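Local structure of 7,8-dihydro-6-hydroxymethylpterin pyrophosphokinase-dihydropteroate synthase (Plasmodium falciparum, 6JWS) at residues L40-Y44 / L92-K96; F213-T218 / Y340-L345. The protein probably catalyses two successive steps of folate biosynthesis, ATP-dependent pyrophosphorylation of 6-hydroxymethyl-7,8-dihydropterin and condensation of the resulting diphosphate with 4-aminobenzoate to give 7,8-dihydropteroate. The protein carries 1 engineered substitution. Residues are numbered along the deposited sequence.

Contact 1 of 2, residues L40-Y44 / L92-K96; sequences LVEKY and LEESK. With CA (calcium ion), chain L.
A calcium ion sits at the C-terminal end of helix 30-44, gripped twice by Glu42, through backbone O at 2.2 Å and OE1 at 2.5 Å; water 3 (2.1 Å) and water 4 (2.4 Å) also bind it, as do Gly46 O and Glu99 OE2. Residues 40-44 form the last turn, with Tyr44 N hydrogen-bonded to Leu40 O at 2.9 Å. Segment 92-96, extended from Leu92 to Ser95, passes this turn, its CA atoms nearest at Tyr44-Ser95 (5.9 Å) and 9.5 Å apart at Leu40-Leu92. In the HPPK domain, built on an antiparallel sheet, the contact lays the loop between helices 85-90 and 108-114 over the helix end; Glu99 in the same loop completes the metal link. Tyr44, chi1 m, donates from OH to Glu93 O at 2.6 Å. Lys43, t at chi1 to chi3 and p at chi4, carries NZ to water 1 (2.6 Å), which also binds Glu94 OE1 (2.9 Å) and Ser95 N (2.7 Å). Ser95 OG is hydrogen-bonded to Tyr97 N, lies 3.4 Å from Lys43 O, at best a weak hydrogen bond, and meets water 2 (2.6 Å), itself 3.0 Å from Tyr44 O. Leu40 CD2 packs on Leu92 CD1 at 3.8 Å, beside Ile187 and Leu190.

Contact 2 of 2, residues F213-T218 / Y340-L345; sequences FFNDFT and YKHNVL
An aromatic cluster of Phe213, His342 and Tyr340 joins the end of strand 208-214, an outermost strand of the antiparallel kinase-domain sheet, to the loop between helices 327-336 and 349-364. Phe213 (chi1 m) is the most covered residue. Tyr340 (chi1 t) sets its edge to the Phe213 face in a T-shaped pair, centroids 5.1 Å apart and planes at 75°; Phe113 stacks on Tyr340. The His342 ring is tilted 28° to that of Phe213 but slid aside, centroids 5.5 Å apart, with Phe213 CD1 to His342 CD2 at 3.5 Å. After the strand, Phe214-Phe217 form a type II' turn, Asn215 taking a positive phi (49°). CA atoms are nearest at Asp216-His342 (6.6 Å) and Thr218-Val344 (7.5 Å). Asn343 ND2 makes a weak 3.2 Å hydrogen bond to Asp216 O; Thr218 CG2 touches Val344 CG2 at 3.7 Å. His342, chi1 t, opens a type I turn to Leu345 and uses both ring nitrogens: ND1 accepts from Val344 N at 3.2 Å, and NE2 donates to Phe217 O at 3.0 Å.

Overall arrangement
From the N terminus, the chain enters contact 1 at the end of helix 30-44, runs through strand 46-57 and helix 85-90, and returns at 92-96 after 47 residues. Contact 2 opens later, at the end of strand 208-214, and closes at 340-345 across 121 residues, among them the unmodelled 243-301. The two loops follow in series, neither nested nor crossed, and both precede the parallel strands of the synthase TIM barrel. The centres of contact 1 and contact 2 are 27 Å apart; the nearest atoms of contact 1 and contact 2 are about 11 Å apart. Helix 177-190 touches segments of both: its C-terminal end packs on contact 1, while Pro177 and Met180 meet Phe214, in segment 213-218 but pointing away from 340-345.

Contact 1 of 2, residues L40-Y44 / L92-K96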
# COMPACT_ATOMS: atom_id res chain seq x y z
N LEU B 40 1.19 43.23 7.05
CA LEU B 40 0.96 44.39 7.90
C LEU B 40 1.79 44.29 9.18
O LEU B 40 2.28 45.32 9.66
CB LEU B 40 -0.54 44.54 8.16
CG LEU B 40 -1.36 44.87 6.90
CD1 LEU B 40 -2.85 44.84 7.17
CD2 LEU B 40 -0.93 46.20 6.31
N VAL B 41 1.99 43.07 9.68
CA VAL B 41 2.88 42.85 10.82
C VAL B 41 4.32 43.23 10.44
O VAL B 41 4.99 43.91 11.21
CB VAL B 41 2.76 41.40 11.36
CG1 VAL B 41 3.85 41.06 12.36
CG2 VAL B 41 1.38 41.10 11.94
N GLU B 42 4.80 42.76 9.27
CA GLU B 42 6.15 43.05 8.79
C GLU B 42 6.35 44.55 8.63
O GLU B 42 7.45 45.05 8.86
CB GLU B 42 6.37 42.52 7.37
CG GLU B 42 7.33 41.36 7.22
CD GLU B 42 8.73 41.42 7.82
OE1 GLU B 42 9.34 42.51 7.87
OE2 GLU B 42 9.23 40.35 8.22
N LYS B 43 5.29 45.24 8.16
CA LYS B 43 5.31 46.67 7.86
C LYS B 43 5.33 47.51 9.14
O LYS B 43 6.18 48.38 9.29
CB LYS B 43 4.12 47.01 6.96
CG LYS B 43 4.10 48.43 6.39
CD LYS B 43 2.94 48.63 5.42
CE LYS B 43 2.93 49.98 4.74
NZ LYS B 43 4.24 50.31 4.14
N TYR B 44 4.41 47.22 10.07
CA TYR B 44 4.11 48.11 11.17
C TYR B 44 4.69 47.66 12.51
O TYR B 44 4.66 48.44 13.46
CB TYR B 44 2.60 48.34 11.29
CG TYR B 44 1.95 49.09 10.16
CD1 TYR B 44 2.54 50.23 9.61
CD2 TYR B 44 0.72 48.70 9.65
CE1 TYR B 44 1.94 50.92 8.57
CE2 TYR B 44 0.10 49.38 8.61
CZ TYR B 44 0.72 50.50 8.08
OH TYR B 44 0.10 51.18 7.06
N LEU B 92 -1.65 52.53 1.76
CA LEU B 92 -1.37 52.34 3.17
C LEU B 92 -0.47 53.47 3.65
O LEU B 92 0.35 53.97 2.88
CB LEU B 92 -0.66 51.00 3.39
CG LEU B 92 -1.51 49.73 3.33
CD1 LEU B 92 -0.60 48.51 3.33
CD2 LEU B 92 -2.48 49.66 4.50
N GLU B 93 -0.61 53.82 4.93
CA GLU B 93 0.25 54.81 5.55
C GLU B 93 1.63 54.19 5.74
O GLU B 93 1.74 53.07 6.22
CB GLU B 93 -0.31 55.24 6.91
CG GLU B 93 -1.60 56.03 6.81
CD GLU B 93 -2.51 55.85 8.01
OE1 GLU B 93 -2.51 54.75 8.60
OE2 GLU B 93 -3.22 56.82 8.37
N GLU B 94 2.67 54.94 5.35
CA GLU B 94 4.05 54.51 5.52
C GLU B 94 4.33 54.31 7.01
O GLU B 94 3.72 54.96 7.86
CB GLU B 94 5.02 55.50 4.87
CG GLU B 94 5.12 55.35 3.36
CD GLU B 94 6.15 54.36 2.84
OE1 GLU B 94 6.81 53.69 3.66
OE2 GLU B 94 6.31 54.26 1.60
N SER B 95 5.23 53.37 7.32
CA SER B 95 5.72 53.15 8.67
C SER B 95 6.73 54.25 9.00
O SER B 95 7.22 54.92 8.10
CB SER B 95 6.34 51.78 8.79
OG SER B 95 6.94 51.58 10.06
N LYS B 96 7.04 54.41 10.30
CA LYS B 96 8.05 55.36 10.72
C LYS B 96 9.37 54.64 10.93
O LYS B 96 10.36 55.24 11.36
CB LYS B 96 7.63 56.07 12.02
CG LYS B 96 6.53 57.11 11.88
CD LYS B 96 6.60 58.16 12.96
CE LYS B 96 5.64 59.31 12.72
NZ LYS B 96 5.68 60.29 13.82
CA CA L . 9.65 44.83 8.76
O HOH W 1 6.06 51.54 5.45
O HOH W 2 5.37 50.97 11.98
O HOH W 3 11.48 44.63 9.84
O HOH W 4 9.94 47.12 9.53

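Contact 2 of 2, residues F213-T218 / Y340-L345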
# COMPACT_ATOMS: atom_id res chain seq x y z
N PHE B 213 3.08 35.96 23.63
CA PHE B 213 4.20 36.20 24.52
C PHE B 213 4.82 37.53 24.15
O PHE B 213 4.70 37.99 23.02
CB PHE B 213 5.26 35.10 24.38
CG PHE B 213 4.84 33.73 24.85
CD1 PHE B 213 4.68 33.46 26.21
CD2 PHE B 213 4.65 32.69 23.94
CE1 PHE B 213 4.32 32.19 26.64
CE2 PHE B 213 4.29 31.42 24.38
CZ PHE B 213 4.12 31.17 25.72
N PHE B 214 5.48 38.14 25.13
CA PHE B 214 6.23 39.37 24.91
C PHE B 214 7.40 39.35 25.88
O PHE B 214 7.22 39.52 27.09
CB PHE B 214 5.33 40.59 25.08
CG PHE B 214 5.89 41.88 24.53
CD1 PHE B 214 7.03 42.44 25.05
CD2 PHE B 214 5.24 42.53 23.49
CE1 PHE B 214 7.55 43.62 24.53
CE2 PHE B 214 5.75 43.71 22.97
CZ PHE B 214 6.90 44.25 23.50
N ASN B 215 8.59 39.09 25.35
CA ASN B 215 9.74 38.82 26.19
C ASN B 215 9.31 37.79 27.23
O ASN B 215 8.46 36.94 26.94
CB ASN B 215 10.35 40.12 26.72
CG ASN B 215 10.89 40.99 25.59
OD1 ASN B 215 11.22 40.49 24.51
ND2 ASN B 215 10.96 42.29 25.82
N ASP B 216 9.90 37.89 28.43
CA ASP B 216 9.62 36.97 29.52
C ASP B 216 8.61 37.58 30.49
O ASP B 216 8.52 37.15 31.63
CB ASP B 216 10.92 36.61 30.25
CG ASP B 216 11.59 37.83 30.87
OD1 ASP B 216 11.10 38.96 30.64
OD2 ASP B 216 12.59 37.65 31.58
N PHE B 217 7.84 38.57 30.03
CA PHE B 217 6.95 39.32 30.91
C PHE B 217 5.77 38.46 31.36
O PHE B 217 5.27 37.62 30.60
CB PHE B 217 6.39 40.57 30.22
CG PHE B 217 7.40 41.61 29.78
CD1 PHE B 217 8.71 41.57 30.21
CD2 PHE B 217 7.01 42.66 28.96
CE1 PHE B 217 9.64 42.51 29.78
CE2 PHE B 217 7.93 43.60 28.54
CZ PHE B 217 9.24 43.53 28.95
N THR B 218 5.31 38.71 32.59
CA THR B 218 4.07 38.17 33.12
C THR B 218 3.19 39.35 33.54
O THR B 218 3.47 40.00 34.54
CB THR B 218 4.36 37.29 34.34
OG1 THR B 218 5.39 36.35 34.05
CG2 THR B 218 3.12 36.57 34.84
N TYR B 340 10.82 26.14 24.31
CA TYR B 340 10.57 27.33 25.12
C TYR B 340 9.85 26.96 26.41
O TYR B 340 8.90 26.17 26.41
CB TYR B 340 9.73 28.35 24.35
CG TYR B 340 9.52 29.66 25.05
CD1 TYR B 340 10.59 30.48 25.36
CD2 TYR B 340 8.24 30.11 25.41
CE1 TYR B 340 10.42 31.70 26.01
CE2 TYR B 340 8.05 31.32 26.05
CZ TYR B 340 9.14 32.11 26.36
OH TYR B 340 9.00 33.32 26.97
N LYS B 341 10.33 27.54 27.53
CA LYS B 341 9.62 27.51 28.79
C LYS B 341 9.54 28.91 29.40
O LYS B 341 10.55 29.52 29.70
CB LYS B 341 10.24 26.53 29.80
CG LYS B 341 9.36 26.30 31.03
CD LYS B 341 9.97 25.42 32.11
CE LYS B 341 9.08 25.29 33.33
NZ LYS B 341 8.70 26.61 33.89
N HIS B 342 8.30 29.38 29.58
CA HIS B 342 7.98 30.60 30.29
C HIS B 342 7.80 30.28 31.78
O HIS B 342 7.57 29.12 32.13
CB HIS B 342 6.71 31.18 29.65
CG HIS B 342 6.39 32.59 30.00
ND1 HIS B 342 5.87 32.95 31.23
CD2 HIS B 342 6.45 33.73 29.27
CE1 HIS B 342 5.65 34.25 31.25
NE2 HIS B 342 6.00 34.76 30.06
N ASN B 343 7.91 31.31 32.64
CA ASN B 343 7.84 31.18 34.10
C ASN B 343 6.47 30.64 34.52
O ASN B 343 6.35 29.89 35.49
CB ASN B 343 7.99 32.53 34.80
CG ASN B 343 9.00 33.45 34.15
OD1 ASN B 343 10.21 33.25 34.28
ND2 ASN B 343 8.52 34.48 33.46
N VAL B 344 5.44 31.05 33.79
CA VAL B 344 4.06 30.70 34.06
C VAL B 344 3.77 29.26 33.65
O VAL B 344 2.79 28.67 34.10
CB VAL B 344 3.17 31.71 33.31
CG1 VAL B 344 1.90 31.09 32.75
CG2 VAL B 344 2.90 32.96 34.13
N LEU B 345 4.60 28.68 32.79
CA LEU B 345 4.28 27.37 32.23
C LEU B 345 4.92 26.28 33.08
O LEU B 345 6.01 26.46 33.60
CB LEU B 345 4.72 27.30 30.77
CG LEU B 345 4.00 28.26 29.82
CD1 LEU B 345 4.34 27.95 28.38
CD2 LEU B 345 2.50 28.21 30.02